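Local coordinates for adenosine kinase, putative (Trypanosoma brucei, PDB 3OTX), which probably catalyses the ATP-dependent phosphorylation of adenosine to AMP in purine salvage, as a magnesium-dependent kinase of the PfkB family, at residues 196-201 with 229-234; 243-248 with 263-268; 269-274 with 280-285. The protein carries 1 engineered substitution. All coordinates share one frame; numbering follows the deposited sequence. Where two conformers were deposited one is given.

Interaction 1 (196-201 with 229-234)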
loop_
_atom_site.group_PDB
_atom_site.type_symbol
_atom_site.label_atom_id
_atom_site.label_comp_id
_atom_site.label_asym_id
_atom_site.label_seq_id
_atom_site.Cartn_x
_atom_site.Cartn_y
_atom_site.Cartn_z
ATOM N N ILE A 196 2.679 2.558 -8.310
ATOM C CA ILE A 196 3.205 2.729 -6.954
ATOM C C ILE A 196 2.276 3.596 -6.137
ATOM O O ILE A 196 1.548 4.446 -6.699
ATOM C CB ILE A 196 4.598 3.380 -6.929
ATOM C CG1 ILE A 196 4.624 4.720 -7.670
ATOM C CG2 ILE A 196 5.620 2.460 -7.475
ATOM C CD1 ILE A 196 5.997 5.324 -7.729
ATOM N N ASN A 197 2.275 3.392 -4.826
ATOM C CA ASN A 197 1.660 4.328 -3.901
ATOM C C ASN A 197 2.786 5.090 -3.224
ATOM O O ASN A 197 3.815 4.514 -2.962
ATOM C CB ASN A 197 0.813 3.543 -2.888
ATOM C CG ASN A 197 0.245 4.414 -1.772
ATOM O OD1 ASN A 197 0.526 4.180 -0.613
ATOM N ND2 ASN A 197 -0.539 5.413 -2.126
ATOM N N LEU A 198 2.569 6.358 -2.905
ATOM C CA LEU A 198 3.598 7.128 -2.212
ATOM C C LEU A 198 3.806 6.741 -0.748
ATOM O O LEU A 198 4.854 7.054 -0.177
ATOM C CB LEU A 198 3.312 8.625 -2.365
ATOM C CG LEU A 198 3.364 9.153 -3.806
ATOM C CD1 LEU A 198 3.264 10.680 -3.794
ATOM C CD2 LEU A 198 4.675 8.690 -4.496
ATOM N N SER A 199 2.798 6.088 -0.150
ATOM C CA SER A 199 2.858 5.446 1.209
ATOM C C SER A 199 2.965 6.348 2.420
ATOM O O SER A 199 2.220 6.162 3.391
ATOM C CB SER A 199 3.971 4.395 1.297
ATOM O OG SER A 199 3.746 3.296 0.418
ATOM N N ALA A 200 3.916 7.269 2.424
ATOM C CA ALA A 200 4.112 8.126 3.592
ATOM C C ALA A 200 4.941 9.323 3.246
ATOM O O ALA A 200 5.863 9.226 2.436
ATOM C CB ALA A 200 4.800 7.320 4.738
ATOM N N PRO A 201 4.666 10.460 3.897
ATOM C CA PRO A 201 5.534 11.585 3.649
ATOM C C PRO A 201 7.007 11.265 3.824
ATOM O O PRO A 201 7.811 11.822 3.088
ATOM C CB PRO A 201 5.061 12.633 4.670
ATOM C CG PRO A 201 3.585 12.339 4.789
ATOM C CD PRO A 201 3.482 10.819 4.714
ATOM N N LYS A 229 0.915 16.705 -1.218
ATOM C CA LYS A 229 1.583 17.945 -0.814
ATOM C C LYS A 229 3.070 17.719 -0.515
ATOM O O LYS A 229 3.891 18.593 -0.813
ATOM C CB LYS A 229 0.887 18.591 0.379
ATOM C CG LYS A 229 -0.537 18.986 0.074
ATOM C CD LYS A 229 -1.229 19.541 1.325
ATOM C CE LYS A 229 -2.605 20.047 0.983
ATOM N NZ LYS A 229 -3.421 20.327 2.168
ATOM N N GLU A 230 3.403 16.568 0.063
ATOM C CA GLU A 230 4.807 16.272 0.361
ATOM C C GLU A 230 5.595 16.072 -0.932
ATOM O O GLU A 230 6.756 16.477 -1.009
ATOM C CB GLU A 230 4.952 15.077 1.292
ATOM C CG GLU A 230 6.306 15.001 1.982
ATOM C CD GLU A 230 6.500 16.120 2.989
ATOM O OE1 GLU A 230 5.672 16.235 3.929
ATOM O OE2 GLU A 230 7.476 16.875 2.835
ATOM N N PHE A 231 4.954 15.450 -1.922
ATOM C CA PHE A 231 5.524 15.258 -3.266
ATOM C C PHE A 231 5.792 16.606 -3.928
ATOM O O PHE A 231 6.874 16.821 -4.488
ATOM C CB PHE A 231 4.575 14.407 -4.122
ATOM C CG PHE A 231 5.199 13.901 -5.400
ATOM C CD1 PHE A 231 5.842 12.673 -5.433
ATOM C CD2 PHE A 231 5.170 14.688 -6.557
ATOM C CE1 PHE A 231 6.430 12.196 -6.617
ATOM C CE2 PHE A 231 5.752 14.220 -7.746
ATOM C CZ PHE A 231 6.379 12.976 -7.772
ATOM N N ALA A 232 4.825 17.523 -3.848
ATOM C CA ALA A 232 5.045 18.912 -4.275
ATOM C C ALA A 232 6.253 19.535 -3.590
ATOM O O ALA A 232 7.075 20.152 -4.267
ATOM C CB ALA A 232 3.787 19.770 -4.064
ATOM N N ASN A 233 6.388 19.356 -2.269
ATOM C CA ASN A 233 7.525 19.893 -1.500
ATOM C C ASN A 233 8.858 19.319 -2.004
ATOM O O ASN A 233 9.838 20.058 -2.192
ATOM C CB ASN A 233 7.370 19.603 0.004
ATOM C CG ASN A 233 6.235 20.394 0.660
ATOM O OD1 ASN A 233 5.668 21.313 0.072
ATOM N ND2 ASN A 233 5.909 20.034 1.901
ATOM N N MET A 234 8.881 18.000 -2.211
ATOM C CA MET A 234 10.043 17.287 -2.741
ATOM C C MET A 234 10.450 17.840 -4.109
ATOM O O MET A 234 11.633 18.050 -4.383
ATOM C CB MET A 234 9.721 15.798 -2.861
ATOM C CG MET A 234 10.886 14.971 -3.351
ATOM S SD MET A 234 10.430 13.317 -3.759
ATOM C CE MET A 234 9.505 13.578 -5.285
#

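Interaction 2 (243-248 with 263-268). With AP5 (bis(adenosine)-5'-pentaphosphate), chain C.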
loop_
_atom_site.group_PDB
_atom_site.type_symbol
_atom_site.label_atom_id
_atom_site.label_comp_id
_atom_site.label_asym_id
_atom_site.label_seq_id
_atom_site.Cartn_x
_atom_site.Cartn_y
_atom_site.Cartn_z
ATOM N N GLU A 243 -5.222 19.288 -7.320
ATOM C CA GLU A 243 -5.453 19.175 -8.756
ATOM C C GLU A 243 -4.194 19.594 -9.523
ATOM O O GLU A 243 -3.789 18.904 -10.447
ATOM C CB GLU A 243 -6.664 19.996 -9.203
ATOM C CG GLU A 243 -7.970 19.312 -8.811
ATOM C CD GLU A 243 -9.190 20.004 -9.401
ATOM O OE1 GLU A 243 -9.107 20.546 -10.526
ATOM O OE2 GLU A 243 -10.236 19.999 -8.727
ATOM N N GLU A 244 -3.576 20.694 -9.119
ATOM C CA GLU A 244 -2.372 21.197 -9.815
ATOM C C GLU A 244 -1.194 20.240 -9.617
ATOM O O GLU A 244 -0.457 19.952 -10.551
ATOM C CB GLU A 244 -2.027 22.630 -9.353
ATOM C CG GLU A 244 -0.774 23.235 -9.985
ATOM C CD GLU A 244 -0.869 23.363 -11.504
ATOM O OE1 GLU A 244 -1.989 23.302 -12.060
ATOM O OE2 GLU A 244 0.198 23.495 -12.132
ATOM N N ILE A 245 -1.042 19.713 -8.404
ATOM C CA ILE A 245 0.012 18.721 -8.144
ATOM C C ILE A 245 -0.160 17.508 -9.049
ATOM O O ILE A 245 0.815 17.019 -9.639
ATOM C CB ILE A 245 0.071 18.340 -6.640
ATOM C CG1 ILE A 245 0.348 19.596 -5.805
ATOM C CG2 ILE A 245 1.161 17.292 -6.369
ATOM C CD1 ILE A 245 0.093 19.425 -4.293
ATOM N N ALA A 246 -1.391 17.018 -9.170
ATOM C CA ALA A 246 -1.690 15.900 -10.069
ATOM C C ALA A 246 -1.360 16.219 -11.543
ATOM O O ALA A 246 -0.713 15.405 -12.215
ATOM C CB ALA A 246 -3.145 15.417 -9.903
ATOM N N ARG A 247 -1.776 17.398 -12.022
ATOM C CA ARG A 247 -1.475 17.860 -13.380
ATOM C C ARG A 247 0.027 17.799 -13.621
ATOM O O ARG A 247 0.493 17.256 -14.638
ATOM C CB ARG A 247 -1.978 19.311 -13.524
ATOM C CG ARG A 247 -1.929 19.921 -14.909
ATOM C CD ARG A 247 -2.741 21.232 -14.898
ATOM N NE ARG A 247 -4.183 20.970 -14.910
ATOM C CZ ARG A 247 -5.059 21.319 -13.963
ATOM N NH1 ARG A 247 -4.692 21.992 -12.870
ATOM N NH2 ARG A 247 -6.333 20.999 -14.126
ATOM N N ARG A 248 0.786 18.364 -12.693
ATOM C CA ARG A 248 2.245 18.408 -12.845
ATOM C C ARG A 248 2.896 17.002 -12.723
ATOM O O ARG A 248 3.921 16.721 -13.358
ATOM C CB ARG A 248 2.871 19.377 -11.846
ATOM C CG ARG A 248 2.428 20.810 -11.951
ATOM C CD ARG A 248 3.147 21.649 -10.929
ATOM N NE ARG A 248 2.604 23.002 -10.859
ATOM C CZ ARG A 248 3.159 24.004 -10.191
ATOM N NH1 ARG A 248 4.296 23.815 -9.528
ATOM N NH2 ARG A 248 2.586 25.200 -10.193
ATOM N N VAL A 263 -2.411 9.834 -12.437
ATOM C CA VAL A 263 -2.160 10.201 -11.058
ATOM C C VAL A 263 -3.501 10.210 -10.331
ATOM O O VAL A 263 -4.481 10.779 -10.826
ATOM C CB VAL A 263 -1.437 11.560 -10.967
ATOM C CG1 VAL A 263 -1.146 11.957 -9.542
ATOM C CG2 VAL A 263 -0.090 11.530 -11.761
ATOM N N VAL A 264 -3.546 9.573 -9.160
ATOM C CA VAL A 264 -4.783 9.451 -8.385
ATOM C C VAL A 264 -4.481 9.886 -6.959
ATOM O O VAL A 264 -3.683 9.234 -6.288
ATOM C CB VAL A 264 -5.238 7.974 -8.329
ATOM C CG1 VAL A 264 -6.542 7.829 -7.517
ATOM C CG2 VAL A 264 -5.424 7.391 -9.740
ATOM N N PHE A 265 -5.111 10.956 -6.486
ATOM C CA PHE A 265 -4.897 11.451 -5.118
ATOM C C PHE A 265 -6.236 11.460 -4.387
ATOM O O PHE A 265 -7.167 12.190 -4.771
ATOM C CB PHE A 265 -4.345 12.891 -5.103
ATOM C CG PHE A 265 -2.956 13.041 -5.638
ATOM C CD1 PHE A 265 -2.002 12.043 -5.443
ATOM C CD2 PHE A 265 -2.591 14.227 -6.300
ATOM C CE1 PHE A 265 -0.693 12.210 -5.915
ATOM C CE2 PHE A 265 -1.285 14.400 -6.773
ATOM C CZ PHE A 265 -0.355 13.376 -6.579
ATOM N N THR A 266 -6.319 10.654 -3.338
ATOM C CA THR A 266 -7.524 10.574 -2.531
ATOM C C THR A 266 -7.535 11.691 -1.493
ATOM O O THR A 266 -6.477 12.202 -1.083
ATOM C CB THR A 266 -7.679 9.206 -1.837
ATOM O OG1 THR A 266 -6.555 8.984 -0.969
ATOM C CG2 THR A 266 -7.715 8.075 -2.863
ATOM N N ARG A 267 -8.758 12.053 -1.075
ATOM C CA ARG A 267 -8.948 13.206 -0.216
ATOM C C ARG A 267 -9.945 12.958 0.910
ATOM O O ARG A 267 -10.681 13.856 1.282
ATOM C CB ARG A 267 -9.321 14.456 -1.036
ATOM C CG ARG A 267 -8.181 14.871 -2.007
ATOM C CD ARG A 267 -8.379 16.305 -2.427
ATOM N NE ARG A 267 -9.593 16.396 -3.219
ATOM C CZ ARG A 267 -9.890 17.453 -3.964
ATOM N NH1 ARG A 267 -9.068 18.501 -3.982
ATOM N NH2 ARG A 267 -11.005 17.471 -4.684
ATOM N N ASP A 268 -9.876 11.769 1.505
ATOM C CA ASP A 268 -10.874 11.285 2.506
ATOM C C ASP A 268 -12.339 11.536 2.090
ATOM O O ASP A 268 -12.785 10.907 1.115
ATOM C CB ASP A 268 -10.578 11.720 3.970
ATOM C CG ASP A 268 -10.378 13.211 4.127
ATOM O OD1 ASP A 268 -11.355 13.929 4.410
ATOM O OD2 ASP A 268 -9.224 13.660 3.934
HETATM P PA AP5 C . -8.038 8.697 2.499
HETATM O O1A AP5 C . -8.286 9.260 3.895
HETATM O O2A AP5 C . -7.676 9.743 1.465
HETATM O O3A AP5 C . -6.868 7.592 2.455
HETATM P PB AP5 C . -5.490 7.606 3.296
HETATM O O1B AP5 C . -5.146 8.966 3.818
HETATM O O2B AP5 C . -4.476 6.913 2.452
HETATM O O3B AP5 C . -5.943 6.670 4.502
HETATM P PG AP5 C . -5.381 6.437 5.973
HETATM O O1G AP5 C . -6.527 5.938 6.797
HETATM O O2G AP5 C . -4.817 7.671 6.641
HETATM O O3G AP5 C . -4.388 5.277 5.695
HETATM P PD AP5 C . -3.407 4.472 6.698
HETATM O O1D AP5 C . -3.481 4.939 8.141
HETATM O O2D AP5 C . -2.070 4.465 6.012
HETATM O O3D AP5 C . -4.096 3.017 6.677
HETATM P PE AP5 C . -3.815 1.850 5.598
HETATM O O1E AP5 C . -3.678 2.453 4.228
HETATM O O2E AP5 C . -4.848 0.742 5.788
HETATM O O5F AP5 C . -9.324 7.824 2.100
HETATM C C5F AP5 C . -9.325 7.023 0.919
HETATM C C4F AP5 C . -10.753 6.789 0.490
HETATM O O4F AP5 C . -11.505 6.233 1.577
HETATM C C3F AP5 C . -11.531 8.055 0.143
HETATM O O3F AP5 C . -11.325 8.385 -1.208
HETATM C C2F AP5 C . -12.946 7.700 0.496
HETATM O O2F AP5 C . -13.523 6.950 -0.543
HETATM C C1F AP5 C . -12.767 6.765 1.697
HETATM N N9A AP5 C . -12.829 7.466 3.012
HETATM C C8A AP5 C . -11.763 7.708 3.883
HETATM N N7A AP5 C . -12.260 8.351 4.975
HETATM C C5A AP5 C . -13.597 8.502 4.821
HETATM C C6A AP5 C . -14.592 9.030 5.614
HETATM N N6A AP5 C . -14.353 9.452 6.858
HETATM N N1A AP5 C . -15.886 9.011 5.155
HETATM C C2A AP5 C . -16.223 8.455 3.931
HETATM N N3A AP5 C . -15.220 7.918 3.153
HETATM C C4A AP5 C . -13.947 7.919 3.593
HETATM O O5J AP5 C . -2.348 1.294 6.019
HETATM C C5J AP5 C . -2.157 0.715 7.298
HETATM C C4J AP5 C . -1.096 -0.352 7.086
HETATM O O4J AP5 C . 0.190 0.248 6.861
HETATM C C3J AP5 C . -0.856 -1.235 8.315
HETATM O O3J AP5 C . -1.470 -2.500 8.065
HETATM C C2J AP5 C . 0.674 -1.314 8.448
HETATM O O2J AP5 C . 1.163 -2.638 8.636
HETATM C C1J AP5 C . 1.134 -0.758 7.122
HETATM N N9B AP5 C . 2.497 -0.210 7.154
HETATM C C8B AP5 C . 2.925 0.795 7.979
HETATM N N7B AP5 C . 4.249 0.973 7.730
HETATM C C5B AP5 C . 4.644 0.093 6.757
HETATM C C6B AP5 C . 5.870 -0.143 6.124
HETATM N N6B AP5 C . 7.016 0.472 6.460
HETATM N N1B AP5 C . 5.884 -1.153 5.202
HETATM C C2B AP5 C . 4.771 -1.853 4.797
HETATM N N3B AP5 C . 3.574 -1.651 5.452
HETATM C C4B AP5 C . 3.525 -0.659 6.391
#

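Interaction 3 (269-274 with 280-285). With AP5 (bis(adenosine)-5'-pentaphosphate), chain C.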
loop_
_atom_site.group_PDB
_atom_site.type_symbol
_atom_site.label_atom_id
_atom_site.label_comp_id
_atom_site.label_asym_id
_atom_site.label_seq_id
_atom_site.Cartn_x
_atom_site.Cartn_y
_atom_site.Cartn_z
ATOM N N ILE A 269 -13.059 12.472 2.736
ATOM C CA ILE A 269 -14.480 12.712 2.375
ATOM C C ILE A 269 -14.595 13.612 1.129
ATOM O O ILE A 269 -15.648 13.682 0.500
ATOM C CB ILE A 269 -15.327 13.235 3.524
ATOM C CG1 ILE A 269 -14.811 14.562 4.013
ATOM C CG2 ILE A 269 -15.382 12.202 4.662
ATOM C CD1 ILE A 269 -15.862 15.331 4.822
ATOM N N GLU A 270 -13.498 14.275 0.755
ATOM C CA GLU A 270 -13.555 15.122 -0.426
ATOM C C GLU A 270 -13.246 14.298 -1.661
ATOM O O GLU A 270 -12.738 13.180 -1.590
ATOM C CB GLU A 270 -12.609 16.334 -0.342
ATOM C CG GLU A 270 -13.023 17.340 0.689
ATOM C CD GLU A 270 -12.124 18.565 0.657
ATOM O OE1 GLU A 270 -10.953 18.444 1.079
ATOM O OE2 GLU A 270 -12.579 19.628 0.198
ATOM N N SER A 271 -13.512 14.883 -2.827
ATOM C CA SER A 271 -13.382 14.088 -4.049
ATOM C C SER A 271 -11.951 13.614 -4.375
ATOM O O SER A 271 -10.955 14.254 -4.021
ATOM C CB SER A 271 -13.992 14.842 -5.241
ATOM O OG SER A 271 -13.211 15.983 -5.531
ATOM N N THR A 272 -11.873 12.453 -5.012
ATOM C CA THR A 272 -10.630 11.904 -5.457
ATOM C C THR A 272 -10.217 12.611 -6.751
ATOM O O THR A 272 -11.035 12.812 -7.654
ATOM C CB THR A 272 -10.745 10.391 -5.689
ATOM O OG1 THR A 272 -10.843 9.739 -4.417
ATOM C CG2 THR A 272 -9.508 9.839 -6.412
ATOM N N VAL A 273 -8.952 12.993 -6.802
ATOM C CA VAL A 273 -8.398 13.727 -7.965
ATOM C C VAL A 273 -7.792 12.694 -8.931
ATOM O O VAL A 273 -7.034 11.831 -8.520
ATOM C CB VAL A 273 -7.354 14.771 -7.517
ATOM C CG1 VAL A 273 -6.629 15.425 -8.719
ATOM C CG2 VAL A 273 -8.000 15.853 -6.693
ATOM N N LEU A 274 -8.218 12.742 -10.175
ATOM C CA LEU A 274 -7.815 11.775 -11.189
ATOM C C LEU A 274 -7.246 12.557 -12.368
ATOM O O LEU A 274 -7.960 13.335 -12.986
ATOM C CB LEU A 274 -9.027 10.952 -11.652
ATOM C CG LEU A 274 -8.876 9.953 -12.806
ATOM C CD1 LEU A 274 -7.838 8.855 -12.505
ATOM C CD2 LEU A 274 -10.209 9.286 -13.196
ATOM N N VAL A 280 -7.649 16.799 -15.881
ATOM C CA VAL A 280 -7.853 16.464 -14.487
ATOM C C VAL A 280 -9.347 16.441 -14.208
ATOM O O VAL A 280 -10.060 17.371 -14.597
ATOM C CB VAL A 280 -7.184 17.503 -13.572
ATOM C CG1 VAL A 280 -7.397 17.137 -12.113
ATOM C CG2 VAL A 280 -5.692 17.601 -13.876
ATOM N N GLU A 281 -9.808 15.382 -13.539
ATOM C CA GLU A 281 -11.199 15.266 -13.118
ATOM C C GLU A 281 -11.238 14.985 -11.621
ATOM O O GLU A 281 -10.230 14.624 -10.999
ATOM C CB GLU A 281 -11.884 14.077 -13.780
ATOM C CG GLU A 281 -11.695 13.902 -15.260
ATOM C CD GLU A 281 -11.955 12.465 -15.668
ATOM O OE1 GLU A 281 -12.989 11.900 -15.237
ATOM O OE2 GLU A 281 -11.122 11.897 -16.407
ATOM N N THR A 282 -12.419 15.145 -11.042
ATOM C CA THR A 282 -12.628 14.738 -9.665
ATOM C C THR A 282 -13.727 13.687 -9.634
ATOM O O THR A 282 -14.700 13.751 -10.393
ATOM C CB THR A 282 -12.973 15.932 -8.745
ATOM O OG1 THR A 282 -14.046 16.676 -9.305
ATOM C CG2 THR A 282 -11.769 16.869 -8.585
ATOM N N VAL A 283 -13.535 12.703 -8.761
ATOM C CA VAL A 283 -14.493 11.636 -8.574
ATOM C C VAL A 283 -15.081 11.737 -7.161
ATOM O O VAL A 283 -14.367 11.500 -6.176
ATOM C CB VAL A 283 -13.802 10.268 -8.725
ATOM C CG1 VAL A 283 -14.804 9.137 -8.644
ATOM C CG2 VAL A 283 -13.005 10.200 -10.032
ATOM N N PRO A 284 -16.380 12.055 -7.048
ATOM C CA PRO A 284 -16.974 12.264 -5.714
ATOM C C PRO A 284 -16.955 11.018 -4.862
ATOM O O PRO A 284 -17.068 9.891 -5.361
ATOM C CB PRO A 284 -18.411 12.667 -6.007
ATOM C CG PRO A 284 -18.417 13.141 -7.413
ATOM C CD PRO A 284 -17.288 12.492 -8.130
ATOM N N VAL A 285 -16.790 11.234 -3.571
ATOM C CA VAL A 285 -16.849 10.138 -2.613
ATOM C C VAL A 285 -18.292 10.097 -2.087
ATOM O O VAL A 285 -18.822 11.125 -1.621
ATOM C CB VAL A 285 -15.857 10.389 -1.457
ATOM C CG1 VAL A 285 -16.135 9.445 -0.286
ATOM C CG2 VAL A 285 -14.440 10.242 -1.940
HETATM P PA AP5 C . -8.038 8.697 2.499
HETATM O O1A AP5 C . -8.286 9.260 3.895
HETATM O O2A AP5 C . -7.676 9.743 1.465
HETATM O O3A AP5 C . -6.868 7.592 2.455
HETATM P PB AP5 C . -5.490 7.606 3.296
HETATM O O1B AP5 C . -5.146 8.966 3.818
HETATM O O2B AP5 C . -4.476 6.913 2.452
HETATM O O3B AP5 C . -5.943 6.670 4.502
HETATM P PG AP5 C . -5.381 6.437 5.973
HETATM O O1G AP5 C . -6.527 5.938 6.797
HETATM O O2G AP5 C . -4.817 7.671 6.641
HETATM O O3G AP5 C . -4.388 5.277 5.695
HETATM P PD AP5 C . -3.407 4.472 6.698
HETATM O O1D AP5 C . -3.481 4.939 8.141
HETATM O O2D AP5 C . -2.070 4.465 6.012
HETATM O O3D AP5 C . -4.096 3.017 6.677
HETATM P PE AP5 C . -3.815 1.850 5.598
HETATM O O1E AP5 C . -3.678 2.453 4.228
HETATM O O2E AP5 C . -4.848 0.742 5.788
HETATM O O5F AP5 C . -9.324 7.824 2.100
HETATM C C5F AP5 C . -9.325 7.023 0.919
HETATM C C4F AP5 C . -10.753 6.789 0.490
HETATM O O4F AP5 C . -11.505 6.233 1.577
HETATM C C3F AP5 C . -11.531 8.055 0.143
HETATM O O3F AP5 C . -11.325 8.385 -1.208
HETATM C C2F AP5 C . -12.946 7.700 0.496
HETATM O O2F AP5 C . -13.523 6.950 -0.543
HETATM C C1F AP5 C . -12.767 6.765 1.697
HETATM N N9A AP5 C . -12.829 7.466 3.012
HETATM C C8A AP5 C . -11.763 7.708 3.883
HETATM N N7A AP5 C . -12.260 8.351 4.975
HETATM C C5A AP5 C . -13.597 8.502 4.821
HETATM C C6A AP5 C . -14.592 9.030 5.614
HETATM N N6A AP5 C . -14.353 9.452 6.858
HETATM N N1A AP5 C . -15.886 9.011 5.155
HETATM C C2A AP5 C . -16.223 8.455 3.931
HETATM N N3A AP5 C . -15.220 7.918 3.153
HETATM C C4A AP5 C . -13.947 7.919 3.593
HETATM O O5J AP5 C . -2.348 1.294 6.019
HETATM C C5J AP5 C . -2.157 0.715 7.298
HETATM C C4J AP5 C . -1.096 -0.352 7.086
HETATM O O4J AP5 C . 0.190 0.248 6.861
HETATM C C3J AP5 C . -0.856 -1.235 8.315
HETATM O O3J AP5 C . -1.470 -2.500 8.065
HETATM C C2J AP5 C . 0.674 -1.314 8.448
HETATM O O2J AP5 C . 1.163 -2.638 8.636
HETATM C C1J AP5 C . 1.134 -0.758 7.122
HETATM N N9B AP5 C . 2.497 -0.210 7.154
HETATM C C8B AP5 C . 2.925 0.795 7.979
HETATM N N7B AP5 C . 4.249 0.973 7.730
HETATM C C5B AP5 C . 4.644 0.093 6.757
HETATM C C6B AP5 C . 5.870 -0.143 6.124
HETATM N N6B AP5 C . 7.016 0.472 6.460
HETATM N N1B AP5 C . 5.884 -1.153 5.202
HETATM C C2B AP5 C . 4.771 -1.853 4.797
HETATM N N3B AP5 C . 3.574 -1.651 5.452
HETATM C C4B AP5 C . 3.525 -0.659 6.391
HETATM O O HOH W 1 -16.417 13.707 -2.258
HETATM O O HOH W 2 -17.990 12.311 0.844
#

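Interaction 1 (196-201 with 229-234)
Leu198 brings its methyl CD1 obliquely to the Phe231 ring, 3.6 Å from Phe231 CD1, and the two side chains cross at about a right angle. The same methyl also meets Phe231 CB, so ring and ring stem share one apolar contact. With chi1 at -167° the ring points away from the backbone N and comes beside Leu198 CD1. Within the helix, Met234 CE lies 3.6 Å above one face of this ring, offset toward the rim. A second patch joins Pro201 and Glu230. The bent Glu230 chain (chi2 68°) runs alongside the proline: CG is 3.7 Å from Pro201 O, and OE1 comes within 3.7 Å of Pro201 CB. No hydrogen bond crosses between the segments, and 176 Å² is buried, both sides summed. Ser199 N makes a weak hydrogen bond to Asn197 OD1 where the chain turns off the strand, while Ser199 OG binds Phe171 N, a residue of the adenosine site. The contact is plain packing of helix 225-235 on the chain that follows strand 193-197, a parallel strand of the large sheet of the ribokinase-like (PfkB) fold; Met204 of helix 201-206 touches both Leu198 and Glu230, and strand 220-224 pairs beside Ile196 and Leu198.

Interaction 2 (243-248 with 263-268)
The Phe265 ring carries Val263 CG1 on one face, 3.4 Å above the plane and offset toward the rim, while the backbone N of Ala246 lies at its edge, near the ring plane and 3.6 Å from Phe265 CE2. Ala246 CB, 3.8 Å from Phe265 CE2, stands out of the ring plane on the Val263 side, and Ile245 CG2 reaches that ring carbon obliquely. Phe265 CG stands anti to the carbonyl carbon (chi1 -67°), which carries the ring edge to the backbone N of Ala246. Val263 adds CG1 against Ala246 CB at 4.0 Å. On the helix, Glu244 holds two flat guanidinium groups by their edges: Arg247 NH1 meets OE1, and Arg248 NE meets the anti lone pair of Glu244 OE2 at 2.8 Å, nearly straight at 177°. At the strand's far end Thr266 OG1 donates to the ligand phosphate oxygen O2A over 2.8 Å, and Asp268 N binds the same oxygen at 3.0 Å, so two donors grip it. Asp268 is itself salt-bridged to Arg225. Residues 243-248 of helix 242-251 run at 158° to 263-267, part of an interior strand of the large sheet flanked by 220-224 and 270-276, and Ala246 also touches Val273 and Ala275 of the latter.

Interaction 3 (269-274 with 280-285)
Val273 and Val280 turn their CG1 methyls against each other at 3.9 Å, the two side chains crossing obliquely, while Leu274 CD2 approaches Val283 CG2 on the other face, which Thr272 and Glu281 share. Four backbone hydrogen bonds fix this antiparallel pairing. Thr272 and Val283 form one hydrogen-bonded pair, with Val283 N to Thr272 O at 2.7 Å in the carbonyl plane; Leu274 and Glu281 form the other, its Glu281 N to Leu274 O bond almost straight at 177°. Between them Val273 and Thr282 make a non-hydrogen-bonded pair. Ser271 OG, set between its backbone N and carbonyl carbon (chi1 68°), comes alongside Thr282 CB. Beyond the paired strands, two waters bridge Ile269 to Val285: both donate to Ile269 O, one accepts from Val285 N, and the other also donates to Val285 O. Here the hairpin borders the nucleotide: Ile269 CG2 lies 3.3 Å from AP5 N1A of an adenine, and Val285 CG1 lies 3.6 Å from AP5 O2F of the ribose. Thr272 OG1 is hydrogen-bonded to His325. The beta hairpin ends the large sheet at strand 279-283, with strand 270-276 beside 262-267; helix 242-251 packs on the Val273 face, and helix 317-332 meets the other, where Arg318 salt-bridges Glu281.

All three contacts reach the same large sheet of the PfkB-family fold and follow one another along the chain. Interactions 1 and 2, with centres 11 Å apart, join through consecutive helices: Ala232 CB touches Ile245 CD1 at 3.7 Å. Interactions 2 and 3 are closer, centres 9 Å apart, because their strands are sheet neighbours; Phe265 O and Val273 N, 2.8 Å apart, probably form a hydrogen bond, and Asp268 O packs on Val285 CG2. Both touch the bound AP5, 263-268 at a phosphate and the hairpin at the adenosine of the same end. Interaction 1 stands back, with the Pro201 side chain about 9 Å from the ligand and about 6 Å from that of Asn224.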